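Local coordinates for extracellular solute-binding protein family 1 (Alicyclobacillus acidocaldarius subsp. acidocaldarius, PDB 4OVJ) that probably captures a solute outside the cytoplasmic membrane and hands it to an ABC importer, as other family 1 extracellular solute-binding proteins do, at residues 27-32 / 39-44; 53-58 / 310-315; 149-154 / 168-173; 162-167 / 222-227. All coordinates share one frame; numbering follows the deposited sequence. Where two conformers were deposited one is given.

Contact 1: 27-32 / 39-44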
# COMPACT_ATOMS: atom_id res chain seq x y z
N LEU A 27 28.20 9.64 6.26
CA LEU A 27 27.37 8.95 5.28
C LEU A 27 26.54 9.97 4.54
O LEU A 27 25.95 10.85 5.17
CB LEU A 27 26.39 7.99 5.96
CG LEU A 27 26.97 6.89 6.83
CD1 LEU A 27 25.88 6.22 7.65
CD2 LEU A 27 27.67 5.87 5.96
N THR A 28 26.47 9.84 3.22
CA THR A 28 25.51 10.64 2.43
C THR A 28 24.18 9.87 2.31
O THR A 28 24.17 8.65 2.27
CB THR A 28 26.05 10.93 1.02
OG1 THR A 28 26.55 9.71 0.46
CG2 THR A 28 27.16 11.96 1.10
N PHE A 29 23.08 10.61 2.28
CA PHE A 29 21.73 10.04 2.35
C PHE A 29 20.83 10.77 1.38
O PHE A 29 20.46 11.92 1.62
CB PHE A 29 21.21 10.17 3.78
CG PHE A 29 19.76 9.77 3.98
CD1 PHE A 29 19.16 8.78 3.21
CD2 PHE A 29 19.03 10.34 5.01
CE1 PHE A 29 17.84 8.40 3.45
CE2 PHE A 29 17.72 9.97 5.23
CZ PHE A 29 17.13 8.99 4.47
N GLY A 30 20.49 10.10 0.28
CA GLY A 30 19.61 10.64 -0.73
C GLY A 30 18.17 10.20 -0.50
O GLY A 30 17.91 9.06 -0.18
N PHE A 31 17.23 11.13 -0.67
CA PHE A 31 15.82 10.80 -0.57
C PHE A 31 14.99 11.81 -1.34
O PHE A 31 15.49 12.88 -1.69
CB PHE A 31 15.37 10.67 0.89
CG PHE A 31 15.47 11.94 1.67
CD1 PHE A 31 16.68 12.34 2.22
CD2 PHE A 31 14.35 12.74 1.85
CE1 PHE A 31 16.78 13.52 2.95
CE2 PHE A 31 14.44 13.92 2.56
CZ PHE A 31 15.65 14.31 3.11
N TRP A 32 13.75 11.44 -1.64
CA TRP A 32 12.80 12.32 -2.31
C TRP A 32 11.64 12.59 -1.38
O TRP A 32 11.45 11.91 -0.38
CB TRP A 32 12.28 11.70 -3.61
CG TRP A 32 11.18 10.65 -3.44
CD1 TRP A 32 9.84 10.88 -3.32
CD2 TRP A 32 11.35 9.23 -3.37
NE1 TRP A 32 9.16 9.70 -3.16
CE2 TRP A 32 10.06 8.67 -3.20
CE3 TRP A 32 12.45 8.38 -3.45
CZ2 TRP A 32 9.84 7.29 -3.10
CZ3 TRP A 32 12.24 7.00 -3.34
CH2 TRP A 32 10.94 6.47 -3.16
N ALA A 39 10.78 17.47 5.88
CA ALA A 39 10.87 17.91 7.26
C ALA A 39 11.00 16.73 8.23
O ALA A 39 11.87 16.73 9.09
CB ALA A 39 9.65 18.77 7.61
N VAL A 40 10.15 15.71 8.10
CA VAL A 40 10.19 14.62 9.06
C VAL A 40 11.47 13.80 8.91
O VAL A 40 12.00 13.27 9.88
CB VAL A 40 8.92 13.71 9.01
CG1 VAL A 40 7.67 14.55 9.27
CG2 VAL A 40 8.81 12.93 7.70
N THR A 41 11.98 13.73 7.68
CA THR A 41 13.20 12.98 7.42
C THR A 41 14.39 13.70 8.05
O THR A 41 15.23 13.07 8.68
CB THR A 41 13.43 12.79 5.91
OG1 THR A 41 12.27 12.19 5.31
CG2 THR A 41 14.63 11.90 5.69
N LEU A 42 14.43 15.02 7.92
CA LEU A 42 15.47 15.80 8.60
C LEU A 42 15.37 15.68 10.12
O LEU A 42 16.38 15.65 10.80
CB LEU A 42 15.45 17.26 8.15
CG LEU A 42 15.77 17.48 6.67
CD1 LEU A 42 15.70 18.95 6.36
CD2 LEU A 42 17.11 16.89 6.27
N ALA A 43 14.15 15.58 10.65
CA ALA A 43 13.99 15.39 12.08
C ALA A 43 14.51 14.02 12.52
O ALA A 43 15.09 13.89 13.59
CB ALA A 43 12.54 15.56 12.49
N ALA A 44 14.31 13.00 11.70
CA ALA A 44 14.83 11.67 12.01
C ALA A 44 16.37 11.66 11.98
O ALA A 44 17.00 11.06 12.83
CB ALA A 44 14.26 10.63 11.07

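Contact 2: 53-58 / 310-315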
# COMPACT_ATOMS: atom_id res chain seq x y z
N PRO A 53 26.82 9.93 17.69
CA PRO A 53 27.61 11.14 17.40
C PRO A 53 28.93 10.90 16.67
O PRO A 53 29.57 11.86 16.27
CB PRO A 53 27.85 11.73 18.79
CG PRO A 53 27.78 10.57 19.72
CD PRO A 53 26.73 9.66 19.14
N ASN A 54 29.34 9.66 16.46
CA ASN A 54 30.49 9.40 15.59
C ASN A 54 30.12 9.11 14.13
O ASN A 54 30.95 8.64 13.35
CB ASN A 54 31.34 8.28 16.16
CG ASN A 54 30.56 7.02 16.38
OD1 ASN A 54 29.32 7.03 16.48
ND2 ASN A 54 31.27 5.91 16.48
N ILE A 55 28.88 9.40 13.76
CA ILE A 55 28.44 9.26 12.38
C ILE A 55 27.74 10.55 11.98
O ILE A 55 26.67 10.89 12.51
CB ILE A 55 27.50 8.05 12.19
CG1 ILE A 55 28.19 6.76 12.66
CG2 ILE A 55 27.10 7.92 10.71
CD1 ILE A 55 27.28 5.54 12.77
N HIS A 56 28.32 11.27 11.03
CA HIS A 56 27.64 12.39 10.42
C HIS A 56 26.78 11.90 9.26
O HIS A 56 27.17 11.00 8.50
CB HIS A 56 28.62 13.38 9.83
CG HIS A 56 29.59 13.97 10.81
ND1 HIS A 56 29.19 14.69 11.91
CD2 HIS A 56 30.94 14.05 10.78
CE1 HIS A 56 30.25 15.14 12.55
NE2 HIS A 56 31.32 14.76 11.88
N ILE A 57 25.62 12.51 9.11
CA ILE A 57 24.77 12.29 7.95
C ILE A 57 24.74 13.56 7.11
O ILE A 57 24.41 14.65 7.61
CB ILE A 57 23.34 11.90 8.35
CG1 ILE A 57 23.34 10.67 9.25
CG2 ILE A 57 22.49 11.68 7.10
CD1 ILE A 57 23.92 9.42 8.60
N GLN A 58 25.12 13.42 5.85
CA GLN A 58 25.01 14.48 4.89
C GLN A 58 23.82 14.19 3.99
O GLN A 58 23.88 13.32 3.12
CB GLN A 58 26.31 14.55 4.09
CG GLN A 58 26.32 15.64 3.05
CD GLN A 58 27.63 15.70 2.29
OE1 GLN A 58 28.68 15.34 2.81
NE2 GLN A 58 27.57 16.16 1.05
N ALA A 310 26.40 2.35 7.66
CA ALA A 310 25.21 2.46 6.80
C ALA A 310 24.09 1.55 7.32
O ALA A 310 22.93 1.96 7.41
CB ALA A 310 25.54 2.12 5.36
N GLU A 311 24.45 0.32 7.69
CA GLU A 311 23.51 -0.62 8.27
C GLU A 311 22.94 -0.07 9.59
O GLU A 311 21.75 -0.17 9.84
CB GLU A 311 24.15 -1.98 8.54
CG GLU A 311 24.53 -2.80 7.31
CD GLU A 311 25.31 -4.07 7.70
OE1 GLU A 311 25.20 -4.56 8.85
OE2 GLU A 311 26.04 -4.60 6.84
N LEU A 312 23.80 0.49 10.42
CA LEU A 312 23.38 1.08 11.69
C LEU A 312 22.37 2.23 11.46
O LEU A 312 21.38 2.35 12.19
CB LEU A 312 24.61 1.55 12.45
CG LEU A 312 24.44 2.02 13.89
CD1 LEU A 312 25.81 2.11 14.55
CD2 LEU A 312 23.74 3.36 13.85
N PHE A 313 22.61 3.04 10.44
CA PHE A 313 21.69 4.13 10.10
C PHE A 313 20.34 3.60 9.61
O PHE A 313 19.28 4.03 10.07
CB PHE A 313 22.32 5.05 9.07
CG PHE A 313 21.45 6.20 8.67
CD1 PHE A 313 21.07 7.17 9.60
CD2 PHE A 313 21.00 6.33 7.38
CE1 PHE A 313 20.27 8.23 9.22
CE2 PHE A 313 20.19 7.38 7.00
CZ PHE A 313 19.83 8.34 7.91
N VAL A 314 20.37 2.65 8.69
CA VAL A 314 19.14 2.05 8.20
C VAL A 314 18.37 1.38 9.35
O VAL A 314 17.16 1.53 9.47
CB VAL A 314 19.41 1.08 7.03
CG1 VAL A 314 18.18 0.26 6.69
CG2 VAL A 314 19.86 1.88 5.82
N ASN A 315 19.09 0.68 10.21
CA ASN A 315 18.45 0.04 11.34
C ASN A 315 17.77 1.03 12.27
O ASN A 315 16.68 0.74 12.78
CB ASN A 315 19.44 -0.78 12.14
CG ASN A 315 18.75 -1.61 13.19
OD1 ASN A 315 17.94 -2.49 12.87
ND2 ASN A 315 19.02 -1.30 14.46

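Contact 3: 149-154 / 168-173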
# COMPACT_ATOMS: atom_id res chain seq x y z
N ALA A 149 -23.34 -2.98 13.63
CA ALA A 149 -23.85 -3.66 14.82
C ALA A 149 -25.35 -3.98 14.69
O ALA A 149 -25.83 -4.95 15.29
CB ALA A 149 -23.55 -2.86 16.09
N LYS A 150 -26.07 -3.21 13.87
CA LYS A 150 -27.50 -3.49 13.62
C LYS A 150 -27.71 -4.81 12.86
O LYS A 150 -28.81 -5.38 12.90
CB LYS A 150 -28.15 -2.34 12.86
CG LYS A 150 -28.12 -1.03 13.62
CD LYS A 150 -28.65 0.13 12.80
CE LYS A 150 -28.63 1.40 13.63
NZ LYS A 150 -29.16 2.55 12.86
N ALA A 151 -26.67 -5.29 12.19
CA ALA A 151 -26.69 -6.59 11.52
C ALA A 151 -25.90 -7.64 12.29
O ALA A 151 -25.68 -8.73 11.79
CB ALA A 151 -26.13 -6.47 10.11
N GLY A 152 -25.48 -7.31 13.52
CA GLY A 152 -24.68 -8.23 14.31
C GLY A 152 -23.29 -8.48 13.77
O GLY A 152 -22.71 -9.55 14.01
N TYR A 153 -22.76 -7.50 13.03
CA TYR A 153 -21.40 -7.57 12.50
C TYR A 153 -20.46 -6.70 13.32
O TYR A 153 -20.69 -5.51 13.47
CB TYR A 153 -21.36 -7.13 11.03
CG TYR A 153 -19.96 -7.21 10.49
CD1 TYR A 153 -19.38 -8.43 10.23
CD2 TYR A 153 -19.18 -6.07 10.32
CE1 TYR A 153 -18.08 -8.53 9.77
CE2 TYR A 153 -17.89 -6.15 9.86
CZ TYR A 153 -17.34 -7.39 9.59
OH TYR A 153 -16.05 -7.50 9.15
N HIS A 154 -19.37 -7.30 13.81
CA HIS A 154 -18.47 -6.63 14.73
C HIS A 154 -17.00 -6.69 14.30
O HIS A 154 -16.10 -6.57 15.14
CB HIS A 154 -18.64 -7.23 16.13
CG HIS A 154 -20.06 -7.20 16.61
ND1 HIS A 154 -20.71 -8.32 17.07
CD2 HIS A 154 -20.95 -6.19 16.66
CE1 HIS A 154 -21.94 -7.99 17.42
NE2 HIS A 154 -22.12 -6.71 17.17
N GLU A 168 -26.61 -6.61 2.88
CA GLU A 168 -28.07 -6.61 2.68
C GLU A 168 -28.80 -6.33 3.99
O GLU A 168 -29.75 -5.54 4.01
CB GLU A 168 -28.54 -7.92 2.05
CG GLU A 168 -28.12 -8.05 0.59
CD GLU A 168 -28.44 -9.42 -0.02
OE1 GLU A 168 -29.63 -9.77 -0.11
OE2 GLU A 168 -27.50 -10.13 -0.42
N LYS A 169 -28.35 -6.94 5.08
CA LYS A 169 -28.98 -6.75 6.39
C LYS A 169 -28.80 -5.32 6.91
O LYS A 169 -29.74 -4.73 7.45
CB LYS A 169 -28.43 -7.75 7.40
CG LYS A 169 -28.77 -9.20 7.08
CD LYS A 169 -30.23 -9.53 7.38
CE LYS A 169 -30.45 -11.03 7.44
NZ LYS A 169 -31.84 -11.39 7.83
N VAL A 170 -27.62 -4.76 6.73
CA VAL A 170 -27.36 -3.37 7.14
C VAL A 170 -28.27 -2.42 6.35
O VAL A 170 -28.91 -1.54 6.93
CB VAL A 170 -25.88 -3.00 6.96
CG1 VAL A 170 -25.66 -1.53 7.29
CG2 VAL A 170 -25.01 -3.86 7.87
N HIS A 171 -28.31 -2.59 5.04
CA HIS A 171 -29.16 -1.76 4.17
C HIS A 171 -30.62 -1.82 4.60
O HIS A 171 -31.31 -0.79 4.63
CB HIS A 171 -29.02 -2.22 2.73
CG HIS A 171 -29.96 -1.55 1.79
ND1 HIS A 171 -29.94 -0.19 1.57
CD2 HIS A 171 -30.95 -2.05 1.02
CE1 HIS A 171 -30.88 0.11 0.69
NE2 HIS A 171 -31.51 -0.99 0.34
N LYS A 172 -31.09 -3.02 4.93
CA LYS A 172 -32.47 -3.20 5.41
C LYS A 172 -32.72 -2.41 6.68
O LYS A 172 -33.77 -1.79 6.84
CB LYS A 172 -32.75 -4.68 5.66
CG LYS A 172 -32.98 -5.49 4.40
CD LYS A 172 -34.40 -5.36 3.88
CE LYS A 172 -34.83 -6.62 3.15
NZ LYS A 172 -33.70 -7.19 2.36
N ALA A 173 -31.75 -2.43 7.59
CA ALA A 173 -31.88 -1.75 8.88
C ALA A 173 -31.76 -0.23 8.78
O ALA A 173 -32.37 0.49 9.57
CB ALA A 173 -30.86 -2.28 9.87
O HOH W 1 -31.86 1.95 11.83

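Contact 4: 162-167 / 222-227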
# COMPACT_ATOMS: atom_id res chain seq x y z
N GLN A 162 -20.65 -14.06 2.58
CA GLN A 162 -21.09 -13.68 3.91
C GLN A 162 -21.20 -12.15 4.03
O GLN A 162 -22.14 -11.64 4.61
CB GLN A 162 -20.15 -14.21 4.98
CG GLN A 162 -20.18 -15.73 5.13
CD GLN A 162 -19.03 -16.29 5.96
OE1 GLN A 162 -17.98 -15.66 6.15
NE2 GLN A 162 -19.20 -17.51 6.44
N TRP A 163 -20.23 -11.45 3.46
CA TRP A 163 -20.23 -10.01 3.44
C TRP A 163 -21.45 -9.45 2.70
O TRP A 163 -22.10 -8.54 3.20
CB TRP A 163 -18.92 -9.52 2.81
CG TRP A 163 -18.73 -8.05 2.84
CD1 TRP A 163 -18.49 -7.24 1.77
CD2 TRP A 163 -18.72 -7.19 3.99
NE1 TRP A 163 -18.33 -5.94 2.17
CE2 TRP A 163 -18.46 -5.88 3.54
CE3 TRP A 163 -18.89 -7.40 5.36
CZ2 TRP A 163 -18.38 -4.80 4.40
CZ3 TRP A 163 -18.80 -6.32 6.22
CH2 TRP A 163 -18.57 -5.03 5.73
N ALA A 164 -21.75 -9.99 1.52
CA ALA A 164 -22.94 -9.54 0.77
C ALA A 164 -24.22 -9.70 1.58
O ALA A 164 -25.08 -8.81 1.57
CB ALA A 164 -23.04 -10.28 -0.56
N ASP A 165 -24.31 -10.79 2.34
CA ASP A 165 -25.47 -11.00 3.22
C ASP A 165 -25.53 -9.95 4.33
O ASP A 165 -26.59 -9.41 4.66
CB ASP A 165 -25.41 -12.40 3.83
CG ASP A 165 -26.77 -12.92 4.23
OD1 ASP A 165 -27.58 -13.20 3.33
OD2 ASP A 165 -27.02 -13.04 5.45
N ILE A 166 -24.37 -9.66 4.92
CA ILE A 166 -24.28 -8.64 5.95
C ILE A 166 -24.68 -7.26 5.40
O ILE A 166 -25.45 -6.55 6.02
CB ILE A 166 -22.87 -8.59 6.59
CG1 ILE A 166 -22.65 -9.85 7.44
CG2 ILE A 166 -22.71 -7.34 7.42
CD1 ILE A 166 -21.19 -10.22 7.67
N LEU A 167 -24.16 -6.92 4.22
CA LEU A 167 -24.49 -5.65 3.58
C LEU A 167 -26.00 -5.53 3.35
O LEU A 167 -26.60 -4.48 3.62
CB LEU A 167 -23.74 -5.50 2.26
CG LEU A 167 -22.21 -5.38 2.31
CD1 LEU A 167 -21.69 -5.22 0.89
CD2 LEU A 167 -21.80 -4.20 3.17
N ALA A 222 -22.42 -6.04 -9.30
CA ALA A 222 -23.68 -5.79 -10.01
C ALA A 222 -24.88 -6.29 -9.20
O ALA A 222 -25.91 -5.62 -9.15
CB ALA A 222 -23.66 -6.42 -11.39
N ASN A 223 -24.73 -7.44 -8.54
CA ASN A 223 -25.81 -7.96 -7.71
C ASN A 223 -26.09 -7.04 -6.52
O ASN A 223 -27.25 -6.78 -6.19
CB ASN A 223 -25.54 -9.39 -7.28
CG ASN A 223 -25.73 -10.39 -8.41
OD1 ASN A 223 -26.44 -10.14 -9.39
ND2 ASN A 223 -25.11 -11.54 -8.28
N LEU A 224 -25.04 -6.49 -5.92
CA LEU A 224 -25.22 -5.55 -4.81
C LEU A 224 -25.90 -4.26 -5.29
O LEU A 224 -26.74 -3.71 -4.59
CB LEU A 224 -23.89 -5.23 -4.14
CG LEU A 224 -23.19 -6.39 -3.43
CD1 LEU A 224 -21.81 -5.97 -2.98
CD2 LEU A 224 -24.03 -6.85 -2.25
N ARG A 225 -25.55 -3.79 -6.48
CA ARG A 225 -26.21 -2.61 -7.05
C ARG A 225 -27.70 -2.86 -7.28
O ARG A 225 -28.54 -2.03 -6.94
CB ARG A 225 -25.58 -2.20 -8.38
CG ARG A 225 -24.28 -1.44 -8.23
CD ARG A 225 -23.90 -0.72 -9.51
NE ARG A 225 -23.72 -1.63 -10.63
CZ ARG A 225 -22.63 -2.36 -10.86
NH1 ARG A 225 -21.59 -2.33 -10.04
NH2 ARG A 225 -22.58 -3.14 -11.93
N LYS A 226 -28.01 -4.01 -7.88
CA LYS A 226 -29.39 -4.42 -8.19
C LYS A 226 -30.28 -4.38 -6.95
O LYS A 226 -31.45 -3.98 -7.02
CB LYS A 226 -29.39 -5.84 -8.79
CG LYS A 226 -30.76 -6.45 -9.03
CD LYS A 226 -30.69 -7.69 -9.92
CE LYS A 226 -30.05 -8.88 -9.20
NZ LYS A 226 -30.15 -10.16 -9.96
N GLU A 227 -29.72 -4.80 -5.82
CA GLU A 227 -30.44 -4.84 -4.54
C GLU A 227 -30.42 -3.50 -3.79
O GLU A 227 -31.02 -3.39 -2.72
CB GLU A 227 -29.82 -5.91 -3.62
CG GLU A 227 -29.54 -7.26 -4.27
CD GLU A 227 -30.51 -8.36 -3.89
OE1 GLU A 227 -31.58 -8.06 -3.32
OE2 GLU A 227 -30.18 -9.54 -4.18

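Contact 1: 27-32 / 39-44
The strand at 27-31 and the helix segment 39-44, which meet through Phe29, Phe31, Thr41 and Leu42, run nearly antiparallel at 159°, with axes 11.2 Å apart at closest approach. The backbones come nearest at Phe31 and Thr41, and side chains fill the space between them. Phe31 and Thr41 reach for each other from opposite directions. The methyl CG2 of Thr41 sits over the middle of one face of the Phe31 ring, 3.6 Å from its centroid and only 10° off the normal, a CH-pi contact. Thr41 CG2 is anti to its own backbone N, with OG1 beside that N (chi1 -54°). This turns the methyl to the rings, while OG1 bonds to the carbonyl of Glu37 and to Arg331. The strand and helix are the first two elements of a beta-alpha-beta unit completed by strand 55-61, in one lobe of the periplasmic-binding-protein fold. Leu42 comes to the edge of the Phe31 ring, near its plane, with CD2 4.3 Å from Phe31 CZ. Replacing Phe31 with an alanine would probably open a gap under the helix and leave the Thr41 methyl without the ring face it rests on. The same methyl also meets Phe29, whose CE2 lies 3.7 Å from Thr41 CG2. Phe31 CD1 lies over the centre of one face of the Phe29 ring.

Contact 2: 53-58 / 310-315
Ile57 and Phe313 face each other across this contact and carry its larger share. The terminal methyl CD1 of Ile57 lies over one face of the Phe313 ring, 3.9 Å from the centroid and 18° off the normal. It is shifted toward the rim, and its nearest ring atom is Phe313 CD1 at 3.8 Å. Ile57 CG1 lies 3.9 Å from Phe313 CE1, so this contact is a CH-pi pair broadened by a second carbon. Ile57 is bent at chi2 (-62°), which folds CD1 round over the ring. Phe313 extends from its helix with CG anti to the backbone N (chi1 -180°), and this brings the ring out to the strand. Ile55 reaches straight out, and its CD1 meets Leu312 CD1, where the two side chains cross at a slant. Leu312 has two conformers, so this second contact is less certain. The ring of Phe313 also meets Phe29 and Phe48 edge-to-face. A serine in place of Phe313 is likely to leave the Ile57 methyl without its aromatic face and Phe29 and Phe48 without the ring they meet. Strand 55-61 continues the beta-alpha-beta unit of the N-terminal part of the chain, and helix 307-319 comes from much later in the sequence. Such a return of the chain to the lobe where it began is characteristic of the periplasmic-binding-protein fold.

Contact 3: 149-154 / 168-173
The carbonyl O of Ala173 accepts a hydrogen bond from a water at 2.7 Å. The same water accepts one from Lys150 NZ at 3.0 Å, so it bridges the turn at 149-152 to the helix segment 168-173. The Lys150 chain is extended beyond CG, which carries the ammonium group out to this water. Nearer the backbone, Lys150 CB lies 4.0 Å from Ala173 CB. The turn is the end of helix 145-149. Ala149 to Gly152 form a type I turn, and Gly152, with positive phi, is the C-prime residue of a Schellman motif. In it Gly152 N bonds to Ala149 O, and Tyr153 N bonds to Phe148 O. Ala151, just before the glycine, makes the closest apolar contact with the helix. Its CB meets Val170 CG2 at 3.6 Å and Lys169 CB at 3.8 Å. Val170 has CG1 anti to its backbone N (chi1 175°), which places CG2 beside that N and against the Ala151 methyl. Lys169 gives only CB to the contact. Val170, which is buried, also packs on Ala178.

Contact 4: 162-167 / 222-227
Leu224 of helix 211-226 fits against Ala164 and Leu167 of helix 160-174, and all three residues are buried. Each methyl of Leu224 has its own partner. Leu224 CD2 lies 3.9 Å from Ala164 CB and also comes close to Ala164 CA. Leu224 CD1 lies 3.9 Å from Leu167 CD1, and these two leucine side chains cross at about a right angle. The branch atom CG of Leu224 stands beside the backbone N (chi1 -65°), and with chi2 extended (172°) the fork spans the two residues one helical turn apart. The small side chain of Ala164 is consistent with the close approach here: the closest CA atoms, those of Ala164 and Leu224, are 7.2 Å apart. Leu167 has a second neighbour in its own helix, for its CD2 lies over one face of the Trp163 ring, toward the rim. Tyr220 packs on Ala164 and Trp163 and extends the apolar side.

The other side is looser and polar. Asn223, Glu227 and Asp165 are exposed and make no contact between the two segments. Arg225 points away from the contact and forms salt bridges with Asp181 and Glu183. The contact itself is made by aliphatic carbons alone. Between these segments the hold probably comes from burying those carbons and from the fit of the Leu224 fork, with no directional polar bond to set the helices against each other.

The contacts form two pairs at opposite sides of the chain's centre. Contacts 1 and 2 have centres about 11 Å apart and share one sheet, in which strands 25-31 and 55-61 are parallel neighbours; helix 35-51 links them. Phe29 and Phe313 join the two directly. Contacts 3 and 4 have centres about 12 Å apart and both use helix 160-174, with Tyr153 packing on Trp163 and Ile166. Between the pairs the centres are about 47 to 53 Å apart. Along the chain contact 1 closes first; contacts 3 and 4, whose segments interleave, then fall between the two halves of contact 2. This is consistent with a two-lobed binding protein whose chain passes between lobes more than once.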